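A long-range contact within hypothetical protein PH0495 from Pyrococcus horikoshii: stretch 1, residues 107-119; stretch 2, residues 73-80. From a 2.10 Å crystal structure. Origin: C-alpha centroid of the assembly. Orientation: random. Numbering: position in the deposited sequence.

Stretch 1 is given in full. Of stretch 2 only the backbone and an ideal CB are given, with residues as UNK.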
# COMPACT_ATOMS: atom_id res chain seq x y z
N LEU A 107 1.08 2.08 24.17
CA LEU A 107 2.33 1.56 24.71
C LEU A 107 3.41 1.60 23.64
O LEU A 107 4.56 1.93 23.91
CB LEU A 107 2.13 0.11 25.19
CG LEU A 107 3.38 -0.60 25.71
CD1 LEU A 107 3.98 0.18 26.88
CD2 LEU A 107 3.02 -2.01 26.15
N GLY A 108 3.02 1.26 22.41
CA GLY A 108 3.97 1.28 21.31
C GLY A 108 4.47 2.68 21.03
O GLY A 108 5.67 2.90 20.90
N ALA A 109 3.55 3.64 20.95
CA ALA A 109 3.91 5.03 20.70
C ALA A 109 4.81 5.56 21.82
O ALA A 109 5.81 6.23 21.55
CB ALA A 109 2.64 5.89 20.60
N LYS A 110 4.47 5.24 23.06
CA LYS A 110 5.28 5.68 24.20
C LYS A 110 6.68 5.09 24.10
O LYS A 110 7.67 5.77 24.40
CB LYS A 110 4.64 5.25 25.52
CG LYS A 110 3.40 6.03 25.90
CD LYS A 110 2.86 5.56 27.24
CE LYS A 110 1.69 6.40 27.70
NZ LYS A 110 2.08 7.81 27.94
N GLU A 111 6.76 3.83 23.69
CA GLU A 111 8.05 3.17 23.52
C GLU A 111 8.87 3.90 22.47
O GLU A 111 10.08 4.06 22.61
CB GLU A 111 7.85 1.71 23.09
CG GLU A 111 7.39 0.79 24.20
CD GLU A 111 8.51 0.45 25.17
OE1 GLU A 111 9.11 1.38 25.74
OE2 GLU A 111 8.79 -0.75 25.35
N ALA A 112 8.20 4.33 21.40
CA ALA A 112 8.88 5.05 20.32
C ALA A 112 9.41 6.40 20.80
O ALA A 112 10.53 6.79 20.46
CB ALA A 112 7.94 5.24 19.14
N LEU A 113 8.62 7.12 21.59
CA LEU A 113 9.06 8.42 22.08
C LEU A 113 10.27 8.25 23.00
O LEU A 113 11.20 9.06 22.98
CB LEU A 113 7.93 9.12 22.86
CG LEU A 113 6.58 9.34 22.18
CD1 LEU A 113 5.87 10.49 22.88
CD2 LEU A 113 6.75 9.66 20.71
N SER A 114 10.24 7.19 23.79
CA SER A 114 11.34 6.89 24.70
C SER A 114 12.63 6.74 23.91
O SER A 114 13.68 7.26 24.30
CB SER A 114 11.04 5.59 25.47
OG SER A 114 12.18 5.16 26.19
N ILE A 115 12.55 6.02 22.80
CA ILE A 115 13.70 5.80 21.94
C ILE A 115 14.21 7.10 21.32
O ILE A 115 15.41 7.33 21.23
CB ILE A 115 13.36 4.80 20.81
CG1 ILE A 115 13.10 3.42 21.42
CG2 ILE A 115 14.49 4.74 19.78
CD1 ILE A 115 12.56 2.41 20.44
N LEU A 116 13.28 7.96 20.91
CA LEU A 116 13.65 9.24 20.30
C LEU A 116 14.20 10.21 21.34
O LEU A 116 14.92 11.15 21.00
CB LEU A 116 12.44 9.85 19.60
CG LEU A 116 11.95 9.10 18.36
CD1 LEU A 116 10.72 9.78 17.79
CD2 LEU A 116 13.07 9.06 17.32
N ASN A 117 13.87 9.98 22.60
CA ASN A 117 14.38 10.84 23.66
C ASN A 117 15.85 10.49 23.88
O ASN A 117 16.66 11.36 24.17
CB ASN A 117 13.59 10.62 24.95
CG ASN A 117 14.05 11.53 26.07
OD1 ASN A 117 14.01 12.75 25.93
ND2 ASN A 117 14.49 10.94 27.17
N ARG A 118 16.18 9.22 23.71
CA ARG A 118 17.54 8.73 23.89
C ARG A 118 18.45 8.96 22.68
O ARG A 118 19.65 9.15 22.84
CB ARG A 118 17.51 7.23 24.21
CG ARG A 118 18.88 6.59 24.30
CD ARG A 118 18.77 5.08 24.46
NE ARG A 118 20.08 4.43 24.38
CZ ARG A 118 20.25 3.12 24.36
NH1 ARG A 118 19.21 2.30 24.43
NH2 ARG A 118 21.48 2.61 24.28
N ALA A 119 17.89 8.95 21.47
CA ALA A 119 18.69 9.17 20.27
C ALA A 119 19.26 10.60 20.25
O ALA A 119 18.54 11.56 20.53
CB ALA A 119 17.85 8.93 19.02
N UNK A 73 21.80 -2.63 15.29
CA UNK A 73 20.84 -1.72 15.90
C UNK A 73 20.98 -1.64 17.41
O UNK A 73 20.86 -2.65 18.12
CB UNK A 73 19.42 -2.15 15.54
N UNK A 74 21.23 -0.44 17.91
CA UNK A 74 21.38 -0.20 19.34
C UNK A 74 20.12 -0.62 20.07
O UNK A 74 20.18 -1.30 21.09
CB UNK A 74 21.69 1.27 19.62
N UNK A 75 18.98 -0.21 19.54
CA UNK A 75 17.69 -0.54 20.14
C UNK A 75 16.56 -0.00 19.27
O UNK A 75 16.79 0.75 18.32
CB UNK A 75 17.59 0.02 21.56
N UNK A 76 15.33 -0.41 19.59
CA UNK A 76 14.18 0.04 18.83
C UNK A 76 12.91 -0.68 19.23
O UNK A 76 12.89 -1.47 20.18
CB UNK A 76 14.43 -0.15 17.33
N UNK A 77 11.84 -0.40 18.50
CA UNK A 77 10.55 -1.03 18.77
C UNK A 77 9.79 -1.25 17.47
O UNK A 77 9.88 -0.45 16.54
CB UNK A 77 9.72 -0.18 19.73
N UNK A 78 9.05 -2.36 17.41
CA UNK A 78 8.26 -2.70 16.24
C UNK A 78 6.84 -2.94 16.72
O UNK A 78 6.59 -3.84 17.52
CB UNK A 78 8.82 -3.92 15.51
N UNK A 79 5.91 -2.13 16.24
CA UNK A 79 4.50 -2.24 16.63
C UNK A 79 3.70 -2.82 15.47
O UNK A 79 3.63 -2.21 14.39
CB UNK A 79 3.94 -0.88 17.05
N UNK A 80 3.10 -3.98 15.68
CA UNK A 80 2.33 -4.64 14.63
C UNK A 80 1.04 -5.27 15.18
O UNK A 80 0.78 -5.23 16.38
CB UNK A 80 3.19 -5.71 13.95

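The helix of stretch 1 runs nearly antiparallel to the strand of stretch 2, at 158° between their directions and with their axes 8.1 Å apart at closest approach.

Position 73 lies beyond the reach of the helix: its ideal CB has nothing of stretch 1 within 5.5 Å. The residue is V73.

At position 74, CA-to-CB points toward the helix, and the ideal CB lies 4.9 Å from R118 NH2. The extended R118 side chain brings a positive charge here, so an acidic residue would suit, as would a polar residue with an acceptor oxygen. The residue is E74. E74 OE2 accepts a hydrogen bond from R118 NH2 at 2.8 Å, part of a salt bridge, while its CG lies over one face of the guanidinium.

Position 75 also points toward the helix, with its ideal CB 4.0 Å from R118 NH1. The same guanidinium favors an acid or a small polar group. The residue is D75; D75 OD2 stays 4.2 Å from R118 NH1, opposite charges near each other but beyond a salt bridge, and D75 OD2 also lies 4.2 Å from I115 CG1.

At position 76 the backbone is almost fully extended, with phi/psi of 172/-175, a conformation especially accessible to glycine. A CB would point away from the helix, so a small side chain is not excluded by stretch 1. The residue is G76; I115 CD1 packs against G76 CA at 3.3 Å.

At position 77, CA-to-CB points toward the helix. The ideal CB is 3.9 Å from I115 CD1 and 4.3 Å from E111 CB, and A112 lies close by, leaving an apolar setting suited to valine, isoleucine or perhaps alanine. The residue is V77, with chi1 in the p well. V77 CG1 reaches I115 CD1 at 3.8 Å and A112 CB at 4.3 Å, while V77 CG2 meets E111 CB at 4.0 Å.

Position 78 is out of reach of the helix; stretch 1 leaves the choice open. The residue is A78.

Position 79 points back toward the helix, its ideal CB 4.8 Å from G108 CA. The bare glycine leaves room for a modest apolar group, such as valine or isoleucine. The residue is V79; V79 CG2 rests 3.8 Å from G108 CA, and a CB on G108 would come within 2.7 Å of V79 CG2, a clash.

Position 80 is again out of reach. The residue is T80, its OG1 hydrogen-bonded elsewhere in the structure.

Stretch 2 73-80: VEDGVAVT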
# COMPACT_ATOMS: atom_id res chain seq x y z
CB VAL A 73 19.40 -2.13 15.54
CG1 VAL A 73 18.41 -1.19 16.21
CG2 VAL A 73 19.22 -2.11 14.03
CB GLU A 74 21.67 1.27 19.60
CG GLU A 74 21.76 1.64 21.08
CD GLU A 74 22.79 0.81 21.82
OE1 GLU A 74 23.91 0.64 21.28
OE2 GLU A 74 22.49 0.35 22.94
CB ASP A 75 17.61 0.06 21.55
CG ASP A 75 16.38 -0.40 22.31
OD1 ASP A 75 16.06 -1.61 22.27
OD2 ASP A 75 15.72 0.45 22.95
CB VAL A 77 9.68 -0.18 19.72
CG1 VAL A 77 9.26 1.12 19.04
CG2 VAL A 77 8.45 -0.97 20.15
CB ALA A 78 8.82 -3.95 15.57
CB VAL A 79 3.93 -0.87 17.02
CG1 VAL A 79 2.57 -1.04 17.69
CG2 VAL A 79 4.90 -0.15 17.95
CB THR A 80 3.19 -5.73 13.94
OG1 THR A 80 2.50 -6.21 12.78
CG2 THR A 80 3.46 -6.90 14.88
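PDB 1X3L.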